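Local coordinates for RNA polymerase sigma factor (Bartonella quintana, PDB 5UXX), which probably directs RNA polymerase to a particular set of promoters, acting as a DNA-binding sigma factor of the extracytoplasmic-function (ECF) subfamily, at residues R20-A23 with I24-S28; N56-A59 with W60-I64; D105-K108 with A109-M112; N111-S114 with A115-E119; C140-G143 with T144-R148. One frame throughout, in Å; residues are numbered along the deposited sequence.

Contact 1: R20-A23 with I24-S28; sequences RAFA and ISLSS
Ala21 O takes two hydrogen bonds from one residue. Ser25 OG donates at 2.7 Å from Ala21 O, and Ser25 N lies 3.0 Å from the same oxygen, the two donors reaching it from opposite faces of the carbonyl plane. The serine can do this because its OG sits beside its own backbone N, opposite the carbonyl carbon (chi1 -58°), and so turns back along the helix instead of outward; the hydroxyl of this buried residue is satisfied within one turn. One residue earlier, Ile24 N binds Arg20 O, and Ile24 CD1 rests over the centre of one face of the Arg20 guanidinium, 3.7 Å from CZ. Extended from CG to NE, Arg20 reaches Ile24 CD1, and the turn at chi4 (-87°) sets a face against the methyl; the charge is met by Glu34 and by an acidic side chain of another protein's chain. These bonds make up the last turns of helix 7-26, a helix of sigma-70 region 2. On another side of the helix, Phe22 meets Leu26: Leu26 CD2 comes within 3.6 Å of Phe22 CZ, and CD1 within 3.9 Å of Phe22 CE1, both methyls coming obliquely at the CZ end of the ring from the same side. The same ring stacks with Phe62 of helix 57-81. Where the helix stops, Ala23 O accepts a bond from Ser27 N at 2.9 Å, while its bond from Leu26 N is weak. Ser27, the first residue to leave helical backbone angles, also donates OG to Ile24 O at 3.3 Å.

Contact 2: N56-A59 with W60-I64; sequences NLKA and WLFTI
The Trp60 indole is approached by Leu57, whose CD1 comes obliquely to within 3.8 Å of Trp60 CE3, while Ile64 CD1 covers one face of the indole toward its rim. All this belongs to the first turns of helix 57-81 in sigma-70 region 2, begun by an Asn N-cap. Phe51 meets the indole edge-to-face from the preceding loop. The other flat group, Phe62, lies alongside Lys58: Lys58 CG is 3.7 Å from Phe62 CE1, and the two side chains point the same way. Lys58 O is 3.0 Å from Phe62 CD1. Phe129 adds an edge-to-face contact to that ring. Asn56 OD1 accepts from Ala59 N at 2.9 Å in a nearly straight bond (162° at the hydrogen), although the donor stands above the amide plane instead of on a lone pair. With CG anti to the backbone N (chi1 -164°), the Asn56 amide swings forward over the start of the helix. Backbone bonds follow from Trp60 N to Asn56 O, from Leu61 N to Leu57 O and from Phe62 N to Lys58 O. Leu57 also touches Leu61, CG against CD1, on the flank that meets helix 7-26. Thr63 turns its hydroxyl beside its own backbone N, and OG1 donates to Ala59 O at 2.5 Å, a length too short to be taken as exact, while Thr63 N reaches the same oxygen at 3.0 Å from the opposite face of the carbonyl plane.

Contact 3: D105-K108 with A109-M112; sequences DFKK and ALNM
The polar link between side chains joins Lys107 to Asn111. Lys107 NZ donates to Asn111 OD1 at 3.1 Å, lying in the plane of the amide and on a lone pair. The lysine chain bends about CB-CG (chi2 55°), which lays CE against the amide, 3.4 Å from OD1. The strongest partners of the ammonium are elsewhere: Ser25 O and Ser27 O at the C-terminal end of helix 7-26, with a weaker bond to Ile24 O. A helix end so rich in carbonyls would be expected to favour the charged form of this buried amine. The main apolar contact is between Phe106 and Leu110. Leu110 CD1 approaches the ring obliquely, 3.7 Å from CE2 and 3.8 Å from CD2, and an aromatic side chain of another protein meets the same ring. Backbone bonds run from Ala109 N to Asp105 O, from Leu110 N to Phe106 O at 2.9 Å, and from Asn111 N to Lys107 O at 3.0 Å; the last, from Met112 N to Lys108 O, is weak. The arrangement is that of a short amphipathic helix, 103-112, opening sigma-70 region 4, with Lys107 binding the carbonyls at the C-terminal end of helix 7-26 in region 2.

Contact 4: N111-S114 with A115-E119; sequences NMLS and ADQRE
Arg118 folds back over the turn that precedes its own helix. Its CG stands opposite the backbone N (chi1 175°), and a bend at chi3 (57°) brings the guanidinium over the chain, where NH1 donates to Leu113 O at 3.0 Å. That bond is bent, and the donor stands well above the carbonyl plane; a second bond from NH1 goes to Leu110 O in the helix before. Leu113 O lies near the edge of the flat group, Ser114 O over one face and Asn111 OD1 over the other, these last two not bonded to it; Asn111 OD1 is bonded to Lys107. The amide of Asn111 is steeply turned against the guanidinium, and the closest touch between those two side chains is Asn111 OD1 to Arg118 CD at 4.1 Å. Ser114 has its OG placed between the backbone N and the carbonyl carbon (chi1 70°), which sets the hydroxyl to accept from Gln117 N at 3.2 Å. Gln117 runs extended past that serine, its CG 3.3 Å from Ser114 OG. Leu113 runs at about a right angle to Gln117, and its CD1 passes Arg118 CA at 4.0 Å, while its CB lies 4.2 Å from Arg118 CB. Arg118 N closes the first helical turn on Ser114 O at 2.9 Å, nearly along the C=O axis. Further along the helix, Glu119 leads away to Arg66 and Tyr70 of helix 57-81. The whole is a tight interhelical turn with a serine N-cap, joining helices 103-112 and 115-125 of sigma-70 region 4.

Contact 5: C140-G143 with T144-R148; sequences CAIG and TIKSR
Cys140 points its SG at Ile145: the sulfur is 3.6 Å from Ile145 CG1 and 3.7 Å from CD1, touching both carbons of that arm. The position between backbone N and carbonyl carbon (chi1 65°) directs the sulfur forward over the start of the next helix, where it also comes to 4.0 Å from Arg148 NH1. Arg148, extended from CG to NE, has the methyl of Thr144, CG2, 3.3 Å above one face of its guanidinium, offset toward the rim; its NH2 makes a long, weak ion pair with Asp116. Ala141 holds the N-cap position. Its carbonyl receives weak bonds from Thr144 N and Ile145 N, and its CB lies 4.0 Å from Thr144 OG1. The chain here passes from the turn after helix 131-138 into helix 142-159, the second half of the helix-turn-helix of sigma-70 region 4; in relatives this helix reads the -35 promoter element, and it probably does so here. Ile142 comes next. Its CG2 lies alongside the extended Lys146 chain, 3.6 Å from CE, both side chains pointing the same way, and Lys146 N donates to Ile142 O at 3.1 Å in the carbonyl plane. Beyond this, the ammonium of Lys146 has a cation-pi contact with Tyr131, and the lysine also packs on an apolar side chain of another protein. Gly143, without a side chain, takes part through its carbonyl, which Ser147 N binds. The hydroxyl of Ser147 turns to Thr144 O, with OG at 2.8 Å, so that this oxygen is shared with Arg148 N.

In the fold
Every contact is local, spanning only a helix turn or a cap, so no long loop is closed and none encloses another; they follow in series from the N terminus. Contact 1 ends helix 7-26 and touches contact 2 at the start of helix 57-81, both within region 2. Contacts 3 and 4 share Asn111 and Met112, carrying the chain from helix 103-112 into helix 115-125 of region 4. Both also touch contact 1, binding region 4 to region 2. Contact 5, which begins helix 142-159, meets contact 4 but lies about 10 Å, nearest atoms, from contact 1. Contacts 2 and 3 stand on opposite sides of the chain's centre.

Contact 1: R20-A23 with I24-S28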
loop_
_atom_site.group_PDB
_atom_site.type_symbol
_atom_site.label_atom_id
_atom_site.label_comp_id
_atom_site.label_asym_id
_atom_site.label_seq_id
_atom_site.Cartn_x
_atom_site.Cartn_y
_atom_site.Cartn_z
ATOM N N ARG A 20 -5.898 -2.616 -1.357
ATOM C CA ARG A 20 -6.543 -1.792 -0.343
ATOM C C ARG A 20 -5.659 -1.640 0.892
ATOM O O ARG A 20 -5.569 -0.557 1.472
ATOM C CB ARG A 20 -7.897 -2.387 0.049
ATOM C CG ARG A 20 -8.593 -1.655 1.185
ATOM C CD ARG A 20 -9.954 -2.263 1.483
ATOM N NE ARG A 20 -10.529 -1.743 2.719
ATOM C CZ ARG A 20 -10.284 -2.246 3.925
ATOM N NH1 ARG A 20 -9.475 -3.287 4.060
ATOM N NH2 ARG A 20 -10.850 -1.708 4.996
ATOM N N ALA A 21 -5.011 -2.732 1.290
ATOM C CA ALA A 21 -4.106 -2.718 2.435
ATOM C C ALA A 21 -2.920 -1.795 2.181
ATOM O O ALA A 21 -2.424 -1.136 3.095
ATOM C CB ALA A 21 -3.624 -4.126 2.750
ATOM N N PHE A 22 -2.472 -1.759 0.931
ATOM C CA PHE A 22 -1.374 -0.892 0.525
ATOM C C PHE A 22 -1.769 0.575 0.646
ATOM O O PHE A 22 -0.984 1.402 1.109
ATOM C CB PHE A 22 -0.945 -1.212 -0.908
ATOM C CG PHE A 22 0.224 -0.400 -1.391
ATOM C CD1 PHE A 22 1.411 -0.374 -0.677
ATOM C CD2 PHE A 22 0.140 0.325 -2.569
ATOM C CE1 PHE A 22 2.489 0.370 -1.121
ATOM C CE2 PHE A 22 1.215 1.070 -3.020
ATOM C CZ PHE A 22 2.392 1.091 -2.295
ATOM N N ALA A 23 -2.991 0.887 0.227
ATOM C CA ALA A 23 -3.502 2.252 0.282
ATOM C C ALA A 23 -3.630 2.743 1.721
ATOM O O ALA A 23 -3.275 3.879 2.031
ATOM C CB ALA A 23 -4.843 2.342 -0.427
ATOM N N ILE A 24 -4.142 1.881 2.594
ATOM C CA ILE A 24 -4.317 2.225 4.000
ATOM C C ILE A 24 -2.964 2.420 4.684
ATOM O O ILE A 24 -2.784 3.349 5.472
ATOM C CB ILE A 24 -5.135 1.143 4.740
ATOM C CG1 ILE A 24 -6.594 1.182 4.279
ATOM C CG2 ILE A 24 -5.056 1.335 6.247
ATOM C CD1 ILE A 24 -7.423 0.010 4.752
ATOM N N SER A 25 -2.011 1.550 4.362
ATOM C CA SER A 25 -0.661 1.651 4.909
ATOM C C SER A 25 0.028 2.934 4.454
ATOM O O SER A 25 0.819 3.524 5.190
ATOM C CB SER A 25 0.174 0.437 4.496
ATOM O OG SER A 25 -0.427 -0.771 4.927
ATOM N N LEU A 26 -0.281 3.357 3.233
ATOM C CA LEU A 26 0.372 4.504 2.615
ATOM C C LEU A 26 -0.244 5.834 3.045
ATOM O O LEU A 26 0.451 6.844 3.149
ATOM C CB LEU A 26 0.310 4.376 1.092
ATOM C CG LEU A 26 1.587 4.632 0.293
ATOM C CD1 LEU A 26 2.726 3.768 0.807
ATOM C CD2 LEU A 26 1.341 4.375 -1.186
ATOM N N SER A 27 -1.549 5.825 3.299
ATOM C CA SER A 27 -2.304 7.055 3.519
ATOM C C SER A 27 -1.983 7.737 4.845
ATOM O O SER A 27 -1.686 7.080 5.842
ATOM C CB SER A 27 -3.805 6.770 3.446
ATOM O OG SER A 27 -4.260 6.142 4.632
ATOM N N SER A 28 -2.050 9.067 4.842
ATOM C CA SER A 28 -1.837 9.858 6.047
ATOM C C SER A 28 -3.173 10.292 6.641
ATOM O O SER A 28 -3.235 10.799 7.762
ATOM C CB SER A 28 -0.971 11.081 5.743
ATOM O OG SER A 28 -1.577 11.904 4.761
#

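Contact 2: N56-A59 with W60-I64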
loop_
_atom_site.group_PDB
_atom_site.type_symbol
_atom_site.label_atom_id
_atom_site.label_comp_id
_atom_site.label_asym_id
_atom_site.label_seq_id
_atom_site.Cartn_x
_atom_site.Cartn_y
_atom_site.Cartn_z
ATOM N N ASN A 56 4.563 -8.440 -13.920
ATOM C CA ASN A 56 3.901 -8.487 -12.623
ATOM C C ASN A 56 2.687 -7.567 -12.579
ATOM O O ASN A 56 2.824 -6.343 -12.590
ATOM C CB ASN A 56 4.886 -8.120 -11.510
ATOM C CG ASN A 56 4.388 -8.514 -10.131
ATOM O OD1 ASN A 56 3.227 -8.293 -9.786
ATOM N ND2 ASN A 56 5.269 -9.108 -9.335
ATOM N N LEU A 57 1.499 -8.162 -12.531
ATOM C CA LEU A 57 0.259 -7.394 -12.511
ATOM C C LEU A 57 0.092 -6.638 -11.199
ATOM O O LEU A 57 -0.370 -5.497 -11.186
ATOM C CB LEU A 57 -0.943 -8.311 -12.742
ATOM C CG LEU A 57 -2.309 -7.623 -12.725
ATOM C CD1 LEU A 57 -2.413 -6.607 -13.852
ATOM C CD2 LEU A 57 -3.427 -8.648 -12.816
ATOM N N LYS A 58 0.470 -7.282 -10.100
ATOM C CA LYS A 58 0.370 -6.669 -8.781
ATOM C C LYS A 58 1.242 -5.421 -8.706
ATOM O O LYS A 58 0.818 -4.388 -8.192
ATOM C CB LYS A 58 0.768 -7.666 -7.691
ATOM C CG LYS A 58 0.402 -7.229 -6.282
ATOM C CD LYS A 58 0.939 -8.203 -5.245
ATOM C CE LYS A 58 0.461 -9.621 -5.516
ATOM N NZ LYS A 58 1.127 -10.613 -4.626
ATOM N N ALA A 59 2.459 -5.521 -9.231
ATOM C CA ALA A 59 3.377 -4.388 -9.258
ATOM C C ALA A 59 2.847 -3.281 -10.163
ATOM O O ALA A 59 3.025 -2.095 -9.881
ATOM C CB ALA A 59 4.756 -4.834 -9.718
ATOM N N TRP A 60 2.199 -3.679 -11.253
ATOM C CA TRP A 60 1.599 -2.734 -12.186
ATOM C C TRP A 60 0.478 -1.950 -11.510
ATOM O O TRP A 60 0.368 -0.734 -11.673
ATOM C CB TRP A 60 1.068 -3.470 -13.419
ATOM C CG TRP A 60 0.545 -2.571 -14.498
ATOM C CD1 TRP A 60 1.282 -1.816 -15.363
ATOM C CD2 TRP A 60 -0.829 -2.340 -14.835
ATOM N NE1 TRP A 60 0.454 -1.126 -16.214
ATOM C CE2 TRP A 60 -0.848 -1.431 -15.912
ATOM C CE3 TRP A 60 -2.045 -2.812 -14.330
ATOM C CZ2 TRP A 60 -2.033 -0.983 -16.492
ATOM C CZ3 TRP A 60 -3.221 -2.367 -14.908
ATOM C CH2 TRP A 60 -3.206 -1.462 -15.977
ATOM N N LEU A 61 -0.348 -2.658 -10.746
ATOM C CA LEU A 61 -1.472 -2.049 -10.043
ATOM C C LEU A 61 -1.003 -1.155 -8.900
ATOM O O LEU A 61 -1.528 -0.059 -8.704
ATOM C CB LEU A 61 -2.413 -3.131 -9.512
ATOM C CG LEU A 61 -3.189 -3.908 -10.579
ATOM C CD1 LEU A 61 -3.901 -5.104 -9.971
ATOM C CD2 LEU A 61 -4.178 -2.997 -11.281
ATOM N N PHE A 62 -0.016 -1.631 -8.146
ATOM C CA PHE A 62 0.535 -0.873 -7.027
ATOM C C PHE A 62 1.190 0.420 -7.501
ATOM O O PHE A 62 1.142 1.437 -6.811
ATOM C CB PHE A 62 1.547 -1.717 -6.250
ATOM C CG PHE A 62 0.930 -2.593 -5.191
ATOM C CD1 PHE A 62 -0.159 -3.399 -5.480
ATOM C CD2 PHE A 62 1.447 -2.611 -3.906
ATOM C CE1 PHE A 62 -0.723 -4.204 -4.506
ATOM C CE2 PHE A 62 0.889 -3.416 -2.927
ATOM C CZ PHE A 62 -0.198 -4.212 -3.228
ATOM N N THR A 63 1.800 0.371 -8.681
ATOM C CA THR A 63 2.435 1.543 -9.272
ATOM C C THR A 63 1.411 2.642 -9.550
ATOM O O THR A 63 1.664 3.819 -9.291
ATOM C CB THR A 63 3.165 1.189 -10.582
ATOM O OG1 THR A 63 4.115 0.146 -10.334
ATOM C CG2 THR A 63 3.888 2.407 -11.140
ATOM N N ILE A 64 0.256 2.249 -10.077
ATOM C CA ILE A 64 -0.815 3.198 -10.362
ATOM C C ILE A 64 -1.325 3.859 -9.083
ATOM O O ILE A 64 -1.497 5.078 -9.034
ATOM C CB ILE A 64 -1.992 2.515 -11.084
ATOM C CG1 ILE A 64 -1.548 2.006 -12.458
ATOM C CG2 ILE A 64 -3.165 3.474 -11.225
ATOM C CD1 ILE A 64 -2.614 1.222 -13.194
#

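Contact 3: D105-K108 with A109-M112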
loop_
_atom_site.group_PDB
_atom_site.type_symbol
_atom_site.label_atom_id
_atom_site.label_comp_id
_atom_site.label_asym_id
_atom_site.label_seq_id
_atom_site.Cartn_x
_atom_site.Cartn_y
_atom_site.Cartn_z
ATOM N N ASP A 105 -1.508 1.520 16.842
ATOM C CA ASP A 105 -0.148 1.846 17.259
ATOM C C ASP A 105 0.858 1.596 16.137
ATOM O O ASP A 105 1.773 2.392 15.925
ATOM C CB ASP A 105 0.233 1.036 18.501
ATOM C CG ASP A 105 1.613 1.384 19.023
ATOM O OD1 ASP A 105 1.778 2.488 19.584
ATOM O OD2 ASP A 105 2.532 0.551 18.876
ATOM N N PHE A 106 0.685 0.485 15.427
ATOM C CA PHE A 106 1.580 0.126 14.331
ATOM C C PHE A 106 1.509 1.147 13.198
ATOM O O PHE A 106 2.532 1.522 12.624
ATOM C CB PHE A 106 1.247 -1.270 13.799
ATOM C CG PHE A 106 2.295 -1.834 12.878
ATOM C CD1 PHE A 106 3.360 -2.563 13.384
ATOM C CD2 PHE A 106 2.217 -1.634 11.510
ATOM C CE1 PHE A 106 4.325 -3.081 12.541
ATOM C CE2 PHE A 106 3.181 -2.151 10.662
ATOM C CZ PHE A 106 4.236 -2.875 11.179
ATOM N N LYS A 107 0.296 1.587 12.878
ATOM C CA LYS A 107 0.089 2.586 11.835
ATOM C C LYS A 107 0.727 3.916 12.225
ATOM O O LYS A 107 1.332 4.592 11.392
ATOM C CB LYS A 107 -1.405 2.768 11.558
ATOM C CG LYS A 107 -1.740 3.871 10.565
ATOM C CD LYS A 107 -1.012 3.691 9.242
ATOM C CE LYS A 107 -1.417 4.772 8.249
ATOM N NZ LYS A 107 -0.466 4.879 7.110
ATOM N N LYS A 108 0.585 4.283 13.495
ATOM C CA LYS A 108 1.205 5.493 14.021
ATOM C C LYS A 108 2.725 5.411 13.918
ATOM O O LYS A 108 3.393 6.412 13.667
ATOM C CB LYS A 108 0.779 5.729 15.471
ATOM C CG LYS A 108 -0.669 6.170 15.622
ATOM C CD LYS A 108 -1.157 6.025 17.056
ATOM C CE LYS A 108 -0.241 6.735 18.035
ATOM N NZ LYS A 108 -0.782 6.686 19.421
ATOM N N ALA A 109 3.263 4.210 14.114
ATOM C CA ALA A 109 4.697 3.979 13.981
ATOM C C ALA A 109 5.140 4.134 12.528
ATOM O O ALA A 109 6.183 4.726 12.248
ATOM C CB ALA A 109 5.063 2.598 14.506
ATOM N N LEU A 110 4.342 3.594 11.612
ATOM C CA LEU A 110 4.598 3.728 10.180
ATOM C C LEU A 110 4.631 5.191 9.754
ATOM O O LEU A 110 5.436 5.585 8.910
ATOM C CB LEU A 110 3.536 2.980 9.372
ATOM C CG LEU A 110 3.604 1.454 9.356
ATOM C CD1 LEU A 110 2.390 0.881 8.643
ATOM C CD2 LEU A 110 4.890 0.983 8.694
ATOM N N ASN A 111 3.750 5.989 10.345
ATOM C CA ASN A 111 3.653 7.405 10.016
ATOM C C ASN A 111 4.832 8.217 10.552
ATOM O O ASN A 111 5.079 9.334 10.099
ATOM C CB ASN A 111 2.338 7.976 10.547
ATOM C CG ASN A 111 1.139 7.539 9.726
ATOM O OD1 ASN A 111 1.271 6.774 8.770
ATOM N ND2 ASN A 111 -0.040 8.026 10.096
HETATM N N MSE A 112 5.552 7.652 11.516
HETATM C CA MSE A 112 6.748 8.296 12.053
HETATM C C MSE A 112 7.898 8.211 11.057
HETATM O O MSE A 112 8.834 9.007 11.101
HETATM C CB MSE A 112 7.158 7.657 13.381
HETATM C CG MSE A 112 6.161 7.849 14.508
HETATM SE SE MSE A 112 6.089 9.689 15.136
HETATM C CE MSE A 112 7.912 9.850 15.812
#

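Contact 4: N111-S114 with A115-E119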
loop_
_atom_site.group_PDB
_atom_site.type_symbol
_atom_site.label_atom_id
_atom_site.label_comp_id
_atom_site.label_asym_id
_atom_site.label_seq_id
_atom_site.Cartn_x
_atom_site.Cartn_y
_atom_site.Cartn_z
ATOM N N ASN A 111 3.750 5.989 10.345
ATOM C CA ASN A 111 3.653 7.405 10.016
ATOM C C ASN A 111 4.832 8.217 10.552
ATOM O O ASN A 111 5.079 9.334 10.099
ATOM C CB ASN A 111 2.338 7.976 10.547
ATOM C CG ASN A 111 1.139 7.539 9.726
ATOM O OD1 ASN A 111 1.271 6.774 8.770
ATOM N ND2 ASN A 111 -0.040 8.026 10.096
HETATM N N MSE A 112 5.552 7.652 11.516
HETATM C CA MSE A 112 6.748 8.296 12.053
HETATM C C MSE A 112 7.898 8.211 11.057
HETATM O O MSE A 112 8.834 9.007 11.101
HETATM C CB MSE A 112 7.158 7.657 13.381
HETATM C CG MSE A 112 6.161 7.849 14.508
HETATM SE SE MSE A 112 6.089 9.689 15.136
HETATM C CE MSE A 112 7.912 9.850 15.812
ATOM N N LEU A 113 7.822 7.230 10.162
ATOM C CA LEU A 113 8.831 7.052 9.128
ATOM C C LEU A 113 8.709 8.127 8.056
ATOM O O LEU A 113 7.678 8.789 7.943
ATOM C CB LEU A 113 8.706 5.667 8.486
ATOM C CG LEU A 113 8.771 4.448 9.404
ATOM C CD1 LEU A 113 8.532 3.170 8.610
ATOM C CD2 LEU A 113 10.105 4.391 10.126
ATOM N N SER A 114 9.769 8.301 7.274
ATOM C CA SER A 114 9.699 9.139 6.085
ATOM C C SER A 114 8.817 8.453 5.050
ATOM O O SER A 114 8.565 7.251 5.144
ATOM C CB SER A 114 11.093 9.404 5.513
ATOM O OG SER A 114 11.644 8.226 4.948
ATOM N N ALA A 115 8.341 9.217 4.072
ATOM C CA ALA A 115 7.473 8.678 3.031
ATOM C C ALA A 115 8.147 7.538 2.268
ATOM O O ALA A 115 7.509 6.537 1.942
ATOM C CB ALA A 115 7.057 9.781 2.071
ATOM N N ASP A 116 9.439 7.695 1.998
ATOM C CA ASP A 116 10.201 6.697 1.255
ATOM C C ASP A 116 10.410 5.422 2.066
ATOM O O ASP A 116 10.298 4.317 1.536
ATOM C CB ASP A 116 11.551 7.272 0.823
ATOM C CG ASP A 116 11.422 8.268 -0.312
ATOM O OD1 ASP A 116 10.424 8.193 -1.059
ATOM O OD2 ASP A 116 12.316 9.129 -0.454
ATOM N N GLN A 117 10.716 5.580 3.350
ATOM C CA GLN A 117 10.932 4.437 4.233
ATOM C C GLN A 117 9.647 3.648 4.440
ATOM O O GLN A 117 9.652 2.417 4.416
ATOM C CB GLN A 117 11.468 4.893 5.590
ATOM C CG GLN A 117 12.934 5.272 5.609
ATOM C CD GLN A 117 13.316 5.990 6.888
ATOM O OE1 GLN A 117 14.485 6.302 7.115
ATOM N NE2 GLN A 117 12.327 6.260 7.732
ATOM N N ARG A 118 8.549 4.368 4.648
ATOM C CA ARG A 118 7.254 3.748 4.891
ATOM C C ARG A 118 6.818 2.878 3.717
ATOM O O ARG A 118 6.402 1.738 3.903
ATOM C CB ARG A 118 6.198 4.818 5.179
ATOM C CG ARG A 118 4.782 4.278 5.333
ATOM C CD ARG A 118 3.872 5.281 6.032
ATOM N NE ARG A 118 3.825 6.569 5.345
ATOM C CZ ARG A 118 4.452 7.665 5.763
ATOM N NH1 ARG A 118 5.177 7.634 6.873
ATOM N NH2 ARG A 118 4.354 8.792 5.071
ATOM N N GLU A 119 6.924 3.417 2.508
ATOM C CA GLU A 119 6.532 2.679 1.314
ATOM C C GLU A 119 7.433 1.470 1.066
ATOM O O GLU A 119 6.952 0.386 0.735
ATOM C CB GLU A 119 6.543 3.591 0.090
ATOM C CG GLU A 119 6.203 2.867 -1.198
ATOM C CD GLU A 119 6.092 3.801 -2.378
ATOM O OE1 GLU A 119 6.649 4.918 -2.313
ATOM O OE2 GLU A 119 5.447 3.417 -3.376
#

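Contact 5: C140-G143 with T144-R148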
loop_
_atom_site.group_PDB
_atom_site.type_symbol
_atom_site.label_atom_id
_atom_site.label_comp_id
_atom_site.label_asym_id
_atom_site.label_seq_id
_atom_site.Cartn_x
_atom_site.Cartn_y
_atom_site.Cartn_z
ATOM N N CYS A 140 13.460 3.765 -8.439
ATOM C CA CYS A 140 14.800 3.974 -7.903
ATOM C C CYS A 140 15.659 2.727 -8.072
ATOM O O CYS A 140 15.201 1.715 -8.603
ATOM C CB CYS A 140 14.734 4.370 -6.427
ATOM S SG CYS A 140 14.084 3.080 -5.341
ATOM N N ALA A 141 16.906 2.807 -7.621
ATOM C CA ALA A 141 17.828 1.681 -7.717
ATOM C C ALA A 141 17.558 0.651 -6.625
ATOM O O ALA A 141 16.940 0.960 -5.606
ATOM C CB ALA A 141 19.266 2.167 -7.643
ATOM N N ILE A 142 18.020 -0.575 -6.854
ATOM C CA ILE A 142 17.867 -1.657 -5.889
ATOM C C ILE A 142 18.556 -1.313 -4.570
ATOM O O ILE A 142 18.008 -1.548 -3.491
ATOM C CB ILE A 142 18.428 -2.981 -6.450
ATOM C CG1 ILE A 142 17.358 -3.707 -7.264
ATOM C CG2 ILE A 142 18.926 -3.885 -5.337
ATOM C CD1 ILE A 142 17.803 -5.052 -7.782
ATOM N N GLY A 143 19.756 -0.746 -4.668
ATOM C CA GLY A 143 20.518 -0.341 -3.500
ATOM C C GLY A 143 19.778 0.654 -2.627
ATOM O O GLY A 143 19.877 0.613 -1.400
ATOM N N THR A 144 19.036 1.554 -3.265
ATOM C CA THR A 144 18.263 2.565 -2.551
ATOM C C THR A 144 17.153 1.929 -1.718
ATOM O O THR A 144 16.972 2.270 -0.548
ATOM C CB THR A 144 17.646 3.587 -3.522
ATOM O OG1 THR A 144 18.684 4.200 -4.296
ATOM C CG2 THR A 144 16.890 4.659 -2.757
ATOM N N ILE A 145 16.416 1.007 -2.330
ATOM C CA ILE A 145 15.359 0.272 -1.640
ATOM C C ILE A 145 15.911 -0.458 -0.419
ATOM O O ILE A 145 15.331 -0.403 0.666
ATOM C CB ILE A 145 14.676 -0.747 -2.579
ATOM C CG1 ILE A 145 13.760 -0.026 -3.568
ATOM C CG2 ILE A 145 13.876 -1.766 -1.785
ATOM C CD1 ILE A 145 12.597 0.687 -2.911
ATOM N N LYS A 146 17.045 -1.126 -0.604
ATOM C CA LYS A 146 17.677 -1.892 0.464
ATOM C C LYS A 146 18.058 -1.017 1.655
ATOM O O LYS A 146 17.837 -1.395 2.806
ATOM C CB LYS A 146 18.910 -2.619 -0.072
ATOM C CG LYS A 146 18.574 -3.809 -0.956
ATOM C CD LYS A 146 19.822 -4.477 -1.504
ATOM C CE LYS A 146 19.463 -5.712 -2.313
ATOM N NZ LYS A 146 20.659 -6.323 -2.955
ATOM N N SER A 147 18.629 0.152 1.379
ATOM C CA SER A 147 19.009 1.077 2.440
ATOM C C SER A 147 17.771 1.649 3.124
ATOM O O SER A 147 17.757 1.847 4.339
ATOM C CB SER A 147 19.880 2.208 1.889
ATOM O OG SER A 147 19.131 3.066 1.048
ATOM N N ARG A 148 16.731 1.907 2.336
ATOM C CA ARG A 148 15.467 2.400 2.872
ATOM C C ARG A 148 14.803 1.351 3.758
ATOM O O ARG A 148 14.216 1.680 4.787
ATOM C CB ARG A 148 14.525 2.816 1.739
ATOM C CG ARG A 148 14.916 4.125 1.072
ATOM C CD ARG A 148 14.030 4.456 -0.116
ATOM N NE ARG A 148 14.415 5.724 -0.728
ATOM C CZ ARG A 148 13.864 6.225 -1.829
ATOM N NH1 ARG A 148 12.896 5.565 -2.449
ATOM N NH2 ARG A 148 14.282 7.387 -2.310
#